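Local coordinates for Dps family protein (Staphylococcus aureus subsp. aureus, PDB 2D5K), which probably stores iron and shields the cell from oxidative stress as a twelve-subunit, ferritin-like Dps cage, in a family also known for DNA binding, at residues Gln80-Glu85 with Thr104-Gln109; Gln6-Glu11 with Ile114-Asn119; Lys25-His30 with Glu47-Ala52. All coordinates share one frame; numbering follows the deposited sequence.

Contact 1. Residues Gln80-Glu85 with Thr104-Gln109; sequences QSIVKE and TNISKQ
Van der Waals contact here centres on I82, whose side chain points at helix 92-120 and meets Q109 tip to tip. CG1 of I82 takes the crowded position between backbone N and carbonyl carbon (chi1 61°), so that CD1 and CG2 both come up against the Q109 carboxamide. I82 CD1 lies 3.1 Å from Q109 OE1, and I82 CG2 lies 3.1 Å from Q109 NE2, which makes this tight packing of methyls on an amide. CD1 of I82 also rests on N105 CB at 3.8 Å. Deeper in, V83 and I106 form an apolar pair that crosses obliquely, V83 CG2 meeting I106 CD1 at 3.9 Å.

Dps proteins carry a short helix in the long crossover of the ferritin-like four-helix bundle; here it is helix 74-80, and the segment 80-85 brings the chain out of it, with S81 the first residue to leave helical geometry.

Polar links are indirect. A single water donates to I82 O and accepts from N105 ND2, both at 2.9 Å, while N105 OD1 is held by Q101. Q109 OE1 receives two bonds from helix 5-32, from N18 ND2 and Q15 NE2, and these fix the amide's orientation; N18 OD1 also takes the I82 N-H. Within the loop, S81 OG donates to V83 O at 2.7 Å, in the carbonyl plane and on a lone pair (116° at the oxygen), which ties the turn around I82.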
loop_
_atom_site.group_PDB
_atom_site.type_symbol
_atom_site.label_atom_id
_atom_site.label_comp_id
_atom_site.label_asym_id
_atom_site.label_seq_id
_atom_site.Cartn_x
_atom_site.Cartn_y
_atom_site.Cartn_z
ATOM N N GLN B 80 -18.543 -27.540 -26.542
ATOM C CA GLN B 80 -17.782 -28.478 -25.720
ATOM C C GLN B 80 -18.144 -28.512 -24.234
ATOM O O GLN B 80 -18.065 -29.562 -23.595
ATOM C CB GLN B 80 -16.287 -28.177 -25.848
ATOM C CG GLN B 80 -15.791 -28.006 -27.275
ATOM C CD GLN B 80 -14.303 -27.719 -27.337
ATOM O OE1 GLN B 80 -13.773 -27.337 -28.382
ATOM N NE2 GLN B 80 -13.616 -27.910 -26.215
ATOM N N SER B 81 -18.535 -27.366 -23.690
ATOM C CA SER B 81 -18.864 -27.246 -22.270
ATOM C C SER B 81 -19.885 -28.221 -21.681
ATOM O O SER B 81 -20.936 -28.471 -22.273
ATOM C CB SER B 81 -19.339 -25.820 -21.978
ATOM O OG SER B 81 -19.706 -25.680 -20.615
ATOM N N ILE B 82 -19.576 -28.761 -20.501
ATOM C CA ILE B 82 -20.509 -29.648 -19.814
ATOM C C ILE B 82 -21.338 -28.759 -18.888
ATOM O O ILE B 82 -22.317 -29.197 -18.277
ATOM C CB ILE B 82 -19.797 -30.741 -18.974
ATOM C CG1 ILE B 82 -18.934 -30.101 -17.886
ATOM C CG2 ILE B 82 -18.979 -31.638 -19.890
ATOM C CD1 ILE B 82 -18.412 -31.094 -16.862
ATOM N N VAL B 83 -20.922 -27.500 -18.780
ATOM C CA VAL B 83 -21.641 -26.525 -17.973
ATOM C C VAL B 83 -22.659 -25.902 -18.917
ATOM O O VAL B 83 -22.295 -25.366 -19.967
ATOM C CB VAL B 83 -20.707 -25.415 -17.442
ATOM C CG1 VAL B 83 -21.528 -24.327 -16.756
ATOM C CG2 VAL B 83 -19.697 -26.007 -16.470
ATOM N N LYS B 84 -23.933 -25.987 -18.560
ATOM C CA LYS B 84 -24.980 -25.434 -19.401
ATOM C C LYS B 84 -25.326 -24.020 -18.970
ATOM O O LYS B 84 -25.080 -23.632 -17.828
ATOM C CB LYS B 84 -26.216 -26.339 -19.354
ATOM C CG LYS B 84 -25.899 -27.778 -19.763
ATOM C CD LYS B 84 -25.204 -27.816 -21.126
ATOM C CE LYS B 84 -24.524 -29.158 -21.397
ATOM N NZ LYS B 84 -25.481 -30.296 -21.382
ATOM N N GLU B 85 -25.883 -23.243 -19.891
ATOM C CA GLU B 85 -26.246 -21.868 -19.582
ATOM C C GLU B 85 -27.399 -21.804 -18.593
ATOM O O GLU B 85 -28.174 -22.754 -18.456
ATOM C CB GLU B 85 -26.604 -21.119 -20.867
ATOM C CG GLU B 85 -25.479 -21.132 -21.887
ATOM C CD GLU B 85 -25.335 -19.813 -22.610
ATOM O OE1 GLU B 85 -26.019 -19.609 -23.637
ATOM O OE2 GLU B 85 -24.541 -18.974 -22.134
ATOM N N THR B 104 -19.289 -30.487 -9.112
ATOM C CA THR B 104 -19.124 -31.923 -8.916
ATOM C C THR B 104 -18.743 -32.536 -10.266
ATOM O O THR B 104 -17.836 -33.373 -10.351
ATOM C CB THR B 104 -20.435 -32.577 -8.413
ATOM O OG1 THR B 104 -20.663 -32.195 -7.051
ATOM C CG2 THR B 104 -20.352 -34.104 -8.507
ATOM N N ASN B 105 -19.431 -32.112 -11.324
ATOM C CA ASN B 105 -19.155 -32.626 -12.662
ATOM C C ASN B 105 -17.754 -32.264 -13.137
ATOM O O ASN B 105 -17.049 -33.092 -13.715
ATOM C CB ASN B 105 -20.175 -32.094 -13.674
ATOM C CG ASN B 105 -21.582 -32.590 -13.401
ATOM O OD1 ASN B 105 -21.778 -33.598 -12.717
ATOM N ND2 ASN B 105 -22.569 -31.892 -13.951
ATOM N N ILE B 106 -17.359 -31.018 -12.903
ATOM C CA ILE B 106 -16.040 -30.555 -13.307
ATOM C C ILE B 106 -14.943 -31.288 -12.537
ATOM O O ILE B 106 -13.938 -31.700 -13.117
ATOM C CB ILE B 106 -15.911 -29.033 -13.081
ATOM C CG1 ILE B 106 -16.820 -28.301 -14.075
ATOM C CG2 ILE B 106 -14.448 -28.590 -13.232
ATOM C CD1 ILE B 106 -17.049 -26.833 -13.748
ATOM N N SER B 107 -15.132 -31.461 -11.232
ATOM C CA SER B 107 -14.122 -32.146 -10.436
ATOM C C SER B 107 -13.901 -33.563 -10.956
ATOM O O SER B 107 -12.772 -34.051 -10.984
ATOM C CB SER B 107 -14.527 -32.188 -8.961
ATOM O OG SER B 107 -13.501 -32.789 -8.185
ATOM N N LYS B 108 -14.979 -34.224 -11.370
ATOM C CA LYS B 108 -14.872 -35.577 -11.901
ATOM C C LYS B 108 -14.098 -35.559 -13.222
ATOM O O LYS B 108 -13.263 -36.430 -13.476
ATOM C CB LYS B 108 -16.266 -36.179 -12.114
ATOM C CG LYS B 108 -16.242 -37.601 -12.650
ATOM C CD LYS B 108 -17.645 -38.196 -12.720
ATOM C CE LYS B 108 -17.612 -39.613 -13.286
ATOM N NZ LYS B 108 -18.980 -40.199 -13.394
ATOM N N GLN B 109 -14.377 -34.566 -14.063
ATOM C CA GLN B 109 -13.671 -34.439 -15.338
ATOM C C GLN B 109 -12.197 -34.191 -15.075
ATOM O O GLN B 109 -11.327 -34.723 -15.768
ATOM C CB GLN B 109 -14.189 -33.259 -16.161
ATOM C CG GLN B 109 -15.496 -33.454 -16.881
ATOM C CD GLN B 109 -15.687 -32.397 -17.954
ATOM O OE1 GLN B 109 -15.395 -31.218 -17.735
ATOM N NE2 GLN B 109 -16.178 -32.810 -19.119
HETATM O O HOH W 1 -21.967 -29.433 -15.416
#

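Contact 2. Residues Gln6-Glu11 with Ile114-Asn119; sequences QDVVKE and IEIAGN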
loop_
_atom_site.group_PDB
_atom_site.type_symbol
_atom_site.label_atom_id
_atom_site.label_comp_id
_atom_site.label_asym_id
_atom_site.label_seq_id
_atom_site.Cartn_x
_atom_site.Cartn_y
_atom_site.Cartn_z
ATOM N N GLN B 6 -1.759 -34.204 -27.605
ATOM C CA GLN B 6 -3.035 -33.860 -28.218
ATOM C C GLN B 6 -4.198 -34.186 -27.285
ATOM O O GLN B 6 -5.167 -33.428 -27.198
ATOM C CB GLN B 6 -3.202 -34.615 -29.542
ATOM C CG GLN B 6 -2.186 -34.235 -30.620
ATOM C CD GLN B 6 -0.744 -34.506 -30.210
ATOM O OE1 GLN B 6 -0.366 -35.645 -29.926
ATOM N NE2 GLN B 6 0.068 -33.454 -30.177
ATOM N N ASP B 7 -4.105 -35.321 -26.598
ATOM C CA ASP B 7 -5.150 -35.731 -25.667
ATOM C C ASP B 7 -5.253 -34.722 -24.531
ATOM O O ASP B 7 -6.346 -34.429 -24.047
ATOM C CB ASP B 7 -4.850 -37.114 -25.075
ATOM C CG ASP B 7 -4.895 -38.220 -26.112
ATOM O OD1 ASP B 7 -5.796 -38.190 -26.973
ATOM O OD2 ASP B 7 -4.036 -39.126 -26.052
ATOM N N VAL B 8 -4.107 -34.202 -24.101
ATOM C CA VAL B 8 -4.085 -33.227 -23.015
ATOM C C VAL B 8 -4.699 -31.906 -23.472
ATOM O O VAL B 8 -5.445 -31.273 -22.726
ATOM C CB VAL B 8 -2.645 -32.983 -22.513
ATOM C CG1 VAL B 8 -2.658 -32.025 -21.329
ATOM C CG2 VAL B 8 -2.014 -34.310 -22.100
ATOM N N VAL B 9 -4.389 -31.490 -24.696
ATOM C CA VAL B 9 -4.950 -30.248 -25.220
ATOM C C VAL B 9 -6.473 -30.338 -25.222
ATOM O O VAL B 9 -7.166 -29.365 -24.928
ATOM C CB VAL B 9 -4.447 -29.967 -26.652
ATOM C CG1 VAL B 9 -5.221 -28.799 -27.263
ATOM C CG2 VAL B 9 -2.965 -29.640 -26.615
ATOM N N LYS B 10 -6.987 -31.518 -25.551
ATOM C CA LYS B 10 -8.425 -31.756 -25.577
ATOM C C LYS B 10 -8.997 -31.530 -24.173
ATOM O O LYS B 10 -10.063 -30.930 -24.014
ATOM C CB LYS B 10 -8.694 -33.190 -26.041
ATOM C CG LYS B 10 -10.154 -33.542 -26.274
ATOM C CD LYS B 10 -10.907 -33.761 -24.974
ATOM C CE LYS B 10 -12.250 -34.419 -25.237
ATOM N NZ LYS B 10 -12.072 -35.723 -25.936
ATOM N N GLU B 11 -8.284 -32.018 -23.160
ATOM C CA GLU B 11 -8.716 -31.855 -21.774
ATOM C C GLU B 11 -8.636 -30.389 -21.353
ATOM O O GLU B 11 -9.497 -29.899 -20.620
ATOM C CB GLU B 11 -7.846 -32.698 -20.834
ATOM C CG GLU B 11 -8.024 -34.203 -20.987
ATOM C CD GLU B 11 -9.471 -34.634 -20.840
ATOM O OE1 GLU B 11 -10.158 -34.121 -19.930
ATOM O OE2 GLU B 11 -9.919 -35.495 -21.630
ATOM N N ILE B 114 -6.345 -35.152 -15.049
ATOM C CA ILE B 114 -5.092 -35.247 -14.308
ATOM C C ILE B 114 -4.363 -36.535 -14.689
ATOM O O ILE B 114 -3.149 -36.541 -14.910
ATOM C CB ILE B 114 -5.375 -35.219 -12.787
ATOM C CG1 ILE B 114 -5.810 -33.805 -12.384
ATOM C CG2 ILE B 114 -4.148 -35.674 -12.000
ATOM C CD1 ILE B 114 -6.551 -33.741 -11.055
ATOM N N GLU B 115 -5.117 -37.624 -14.771
ATOM C CA GLU B 115 -4.549 -38.914 -15.136
ATOM C C GLU B 115 -3.998 -38.874 -16.559
ATOM O O GLU B 115 -2.900 -39.361 -16.820
ATOM C CB GLU B 115 -5.618 -40.001 -15.016
ATOM C CG GLU B 115 -5.198 -41.350 -15.571
ATOM C CD GLU B 115 -6.225 -42.428 -15.302
ATOM O OE1 GLU B 115 -7.426 -42.185 -15.559
ATOM O OE2 GLU B 115 -5.832 -43.522 -14.838
ATOM N N ILE B 116 -4.767 -38.287 -17.474
ATOM C CA ILE B 116 -4.361 -38.176 -18.873
ATOM C C ILE B 116 -3.075 -37.368 -19.013
ATOM O O ILE B 116 -2.148 -37.775 -19.711
ATOM C CB ILE B 116 -5.468 -37.498 -19.725
ATOM C CG1 ILE B 116 -6.740 -38.351 -19.700
ATOM C CG2 ILE B 116 -4.981 -37.279 -21.156
ATOM C CD1 ILE B 116 -6.511 -39.801 -20.038
ATOM N N ALA B 117 -3.027 -36.219 -18.348
ATOM C CA ALA B 117 -1.853 -35.355 -18.410
ATOM C C ALA B 117 -0.612 -36.078 -17.895
ATOM O O ALA B 117 0.447 -36.044 -18.528
ATOM C CB ALA B 117 -2.098 -34.090 -17.601
ATOM N N GLY B 118 -0.746 -36.729 -16.744
ATOM C CA GLY B 118 0.374 -37.450 -16.167
ATOM C C GLY B 118 0.862 -38.563 -17.073
ATOM O O GLY B 118 2.064 -38.730 -17.268
ATOM N N ASN B 119 -0.068 -39.329 -17.634
ATOM C CA ASN B 119 0.293 -40.426 -18.525
ATOM C C ASN B 119 0.988 -39.935 -19.790
ATOM O O ASN B 119 1.834 -40.631 -20.356
ATOM C CB ASN B 119 -0.954 -41.234 -18.896
ATOM C CG ASN B 119 -1.500 -42.036 -17.725
ATOM O OD1 ASN B 119 -2.571 -42.639 -17.815
ATOM N ND2 ASN B 119 -0.759 -42.054 -16.621
#
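Helices 5-32 and 92-120 run antiparallel here, their local axes 9.0 Å apart at closest approach and 153° between their directions, as partners in the ferritin-like four-helix bundle. The tightly packed part is built from V8, A117 and one methyl of I116. V8 faces A117, the pair with the nearest CA atoms at 5.5 Å. V8 holds CG1 anti to its backbone N (chi1 -177°) and CG2 beside it, so the two methyls meet A117 at two points: CG2 sits 3.8 Å from A117 CA, on the backbone, whereas CG1 approaches A117 CB at 4.3 Å. So close an approach to the opposing main chain is consistent with the small alanine side chain, and both residues are buried. I116 adds the largest share of the contact through CG2, the branch anti to its own backbone N (chi1 -62° for CG1). That methyl touches D7 CB at 3.9 Å and is 4.3 Å from V8 CG2.

The loose side is formed by the acidic ends of D7 and E11, two partly exposed residues one helical turn apart. Only their aliphatic portions meet I116, E11 CG lying 4.3 Å from I116 CG2, and the carboxylates are uninvolved in the contact; D7 OD2 instead accepts from the backbone N of N4, just before the helix. Contact is purely van der Waals, a small patch burying 185 Å² in total.

Around it, V8 is closed over by A120, D122 and S125 at the turn into helix 123-147. I114, pointing away from helix 5-32, packs on F129, I130 and Q133 of helix 123-147 and on D123 of a third subunit.

Contact 3. Residues Lys25-His30 with Glu47-Ala52; sequences KLHNFH and ELYNEA
Aromatic stacking dominates this pairing of helices 5-32 and 38-65, which run antiparallel with local axes 9.1 Å apart. Y49 has CG in the crowded position between backbone N and carbonyl carbon (chi1 62°), which swings its ring toward the neighbouring helix, with H27 over one face and H30 at its edge. H27 stacks face to face on it, planes 14° apart and centroids only 3.6 Å from each other, with H27 CE1 over the centre of the phenol. H30 makes a T-shaped pair with the same ring: planes at 90°, centroids 5.3 Å apart, the edge of Y49 directed at the imidazole face. The hydroxyl end of Y49 stands above that face, offset toward its rim.

Aliphatic packing lies alongside the cluster. L26 CB meets Y49 CB at 3.7 Å, and L26 CD1 lies over the backbone, 3.6 Å from Y49 N. Its crossing with L48 is roughly perpendicular, L26 CD1 touching L48 CB at 3.8 Å. L99 of helix 92-120 and F143 of helix 123-147 extend this apolar layer into the bundle core.

Polar partners orient the imidazoles: H27 ND1 is bonded to Y23 O and H30 ND1 to H42 O. H30, stacked on H42, weakly bonded through NE2 to D57 of a second subunit and packed on that subunit's E61, is consistent with the intersubunit ferroxidase site of Dps relatives. Because ND1 gives its proton to the carbonyl, NE2 is left on the acidic side, where it could serve as a metal ligand; the nearby carboxylates could favour its protonation when metal is absent.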
loop_
_atom_site.group_PDB
_atom_site.type_symbol
_atom_site.label_atom_id
_atom_site.label_comp_id
_atom_site.label_asym_id
_atom_site.label_seq_id
_atom_site.Cartn_x
_atom_site.Cartn_y
_atom_site.Cartn_z
ATOM N N LYS B 25 -22.558 -17.641 -16.820
ATOM C CA LYS B 25 -23.628 -18.133 -15.959
ATOM C C LYS B 25 -23.484 -17.511 -14.576
ATOM O O LYS B 25 -24.482 -17.211 -13.916
ATOM C CB LYS B 25 -23.610 -19.664 -15.846
ATOM C CG LYS B 25 -24.707 -20.173 -14.916
ATOM C CD LYS B 25 -25.211 -21.567 -15.269
ATOM C CE LYS B 25 -24.227 -22.650 -14.904
ATOM N NZ LYS B 25 -24.849 -24.002 -15.087
ATOM N N LEU B 26 -22.243 -17.304 -14.140
ATOM C CA LEU B 26 -22.001 -16.703 -12.835
ATOM C C LEU B 26 -22.401 -15.229 -12.837
ATOM O O LEU B 26 -22.774 -14.693 -11.802
ATOM C CB LEU B 26 -20.534 -16.870 -12.427
ATOM C CG LEU B 26 -20.173 -18.285 -11.963
ATOM C CD1 LEU B 26 -18.660 -18.472 -11.975
ATOM C CD2 LEU B 26 -20.733 -18.521 -10.567
ATOM N N HIS B 27 -22.317 -14.569 -13.991
ATOM C CA HIS B 27 -22.741 -13.176 -14.076
ATOM C C HIS B 27 -24.257 -13.167 -13.942
ATOM O O HIS B 27 -24.829 -12.325 -13.252
ATOM C CB HIS B 27 -22.353 -12.550 -15.419
ATOM C CG HIS B 27 -21.001 -11.913 -15.417
ATOM N ND1 HIS B 27 -19.832 -12.643 -15.445
ATOM C CD2 HIS B 27 -20.631 -10.610 -15.364
ATOM C CE1 HIS B 27 -18.800 -11.816 -15.411
ATOM N NE2 HIS B 27 -19.258 -10.578 -15.362
ATOM N N ASN B 28 -24.899 -14.120 -14.610
ATOM C CA ASN B 28 -26.352 -14.246 -14.566
ATOM C C ASN B 28 -26.808 -14.405 -13.116
ATOM O O ASN B 28 -27.704 -13.693 -12.657
ATOM C CB ASN B 28 -26.784 -15.457 -15.403
ATOM C CG ASN B 28 -28.287 -15.670 -15.403
ATOM O OD1 ASN B 28 -28.893 -15.891 -14.355
ATOM N ND2 ASN B 28 -28.897 -15.609 -16.587
ATOM N N PHE B 29 -26.185 -15.326 -12.386
ATOM C CA PHE B 29 -26.561 -15.547 -10.993
ATOM C C PHE B 29 -26.244 -14.310 -10.153
ATOM O O PHE B 29 -26.997 -13.948 -9.255
ATOM C CB PHE B 29 -25.846 -16.786 -10.436
ATOM C CG PHE B 29 -26.340 -18.094 -11.020
ATOM C CD1 PHE B 29 -27.377 -18.113 -11.954
ATOM C CD2 PHE B 29 -25.767 -19.302 -10.633
ATOM C CE1 PHE B 29 -27.835 -19.317 -12.495
ATOM C CE2 PHE B 29 -26.219 -20.512 -11.167
ATOM C CZ PHE B 29 -27.257 -20.516 -12.101
ATOM N N HIS B 30 -25.123 -13.667 -10.466
ATOM C CA HIS B 30 -24.679 -12.453 -9.786
ATOM C C HIS B 30 -25.745 -11.359 -9.930
ATOM O O HIS B 30 -26.016 -10.612 -8.990
ATOM C CB HIS B 30 -23.343 -12.022 -10.421
ATOM C CG HIS B 30 -22.883 -10.640 -10.066
ATOM N ND1 HIS B 30 -22.424 -10.299 -8.811
ATOM C CD2 HIS B 30 -22.710 -9.540 -10.839
ATOM C CE1 HIS B 30 -21.982 -9.053 -8.828
ATOM N NE2 HIS B 30 -22.144 -8.571 -10.046
ATOM N N GLU B 47 -16.757 -13.215 -7.089
ATOM C CA GLU B 47 -15.453 -13.778 -6.761
ATOM C C GLU B 47 -15.249 -15.016 -7.628
ATOM O O GLU B 47 -14.153 -15.271 -8.128
ATOM C CB GLU B 47 -15.391 -14.153 -5.278
ATOM C CG GLU B 47 -15.773 -13.004 -4.343
ATOM C CD GLU B 47 -15.603 -13.348 -2.871
ATOM O OE1 GLU B 47 -15.924 -14.491 -2.479
ATOM O OE2 GLU B 47 -15.162 -12.468 -2.102
ATOM N N LEU B 48 -16.323 -15.776 -7.816
ATOM C CA LEU B 48 -16.260 -16.978 -8.631
ATOM C C LEU B 48 -16.019 -16.698 -10.110
ATOM O O LEU B 48 -15.215 -17.391 -10.735
ATOM C CB LEU B 48 -17.540 -17.809 -8.457
ATOM C CG LEU B 48 -17.660 -18.468 -7.079
ATOM C CD1 LEU B 48 -19.036 -19.093 -6.913
ATOM C CD2 LEU B 48 -16.564 -19.523 -6.927
ATOM N N TYR B 49 -16.694 -15.711 -10.700
ATOM C CA TYR B 49 -16.413 -15.494 -12.108
ATOM C C TYR B 49 -15.046 -14.854 -12.319
ATOM O O TYR B 49 -14.435 -15.050 -13.363
ATOM C CB TYR B 49 -17.541 -14.734 -12.851
ATOM C CG TYR B 49 -17.911 -13.318 -12.436
ATOM C CD1 TYR B 49 -16.988 -12.268 -12.488
ATOM C CD2 TYR B 49 -19.229 -13.014 -12.096
ATOM C CE1 TYR B 49 -17.385 -10.943 -12.216
ATOM C CE2 TYR B 49 -19.631 -11.708 -11.823
ATOM C CZ TYR B 49 -18.712 -10.678 -11.885
ATOM O OH TYR B 49 -19.137 -9.393 -11.618
ATOM N N ASN B 50 -14.545 -14.121 -11.328
ATOM C CA ASN B 50 -13.213 -13.538 -11.472
ATOM C C ASN B 50 -12.215 -14.698 -11.471
ATOM O O ASN B 50 -11.222 -14.689 -12.204
ATOM C CB ASN B 50 -12.897 -12.578 -10.323
ATOM C CG ASN B 50 -13.571 -11.227 -10.487
ATOM O OD1 ASN B 50 -13.866 -10.799 -11.604
ATOM N ND2 ASN B 50 -13.801 -10.541 -9.373
ATOM N N GLU B 51 -12.491 -15.709 -10.655
ATOM C CA GLU B 51 -11.620 -16.870 -10.591
ATOM C C GLU B 51 -11.739 -17.661 -11.891
ATOM O O GLU B 51 -10.751 -18.191 -12.397
ATOM C CB GLU B 51 -11.994 -17.742 -9.392
ATOM C CG GLU B 51 -11.282 -19.075 -9.342
ATOM C CD GLU B 51 -11.345 -19.704 -7.964
ATOM O OE1 GLU B 51 -12.381 -19.546 -7.284
ATOM O OE2 GLU B 51 -10.361 -20.362 -7.563
ATOM N N ALA B 52 -12.950 -17.728 -12.435
ATOM C CA ALA B 52 -13.179 -18.445 -13.683
ATOM C C ALA B 52 -12.354 -17.831 -14.806
ATOM O O ALA B 52 -11.764 -18.549 -15.618
ATOM C CB ALA B 52 -14.661 -18.407 -14.049
#

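Along the chain, contact 3 joins helices 5-32 and 38-65 first, contact 1 follows it after the crossover helix 74-80, and contact 2 encloses both by bringing the early part of helix 5-32 to the end of helix 92-120. Contacts 2 and 3 share helix 5-32 but lie on opposite sides of the chain's centre, with about 27 Å between their centres. Contacts 1 and 2 share helix 92-120. Their centres are about 16 Å apart, and those of contacts 1 and 3 about 15 Å. The latter two touch, K25 NZ probably bonding K84 O at 2.8 Å. The crossover loop is thus tied into a bundle whose far end contact 2 pairs, while contact 3 contributes to the histidine region at the subunit interface.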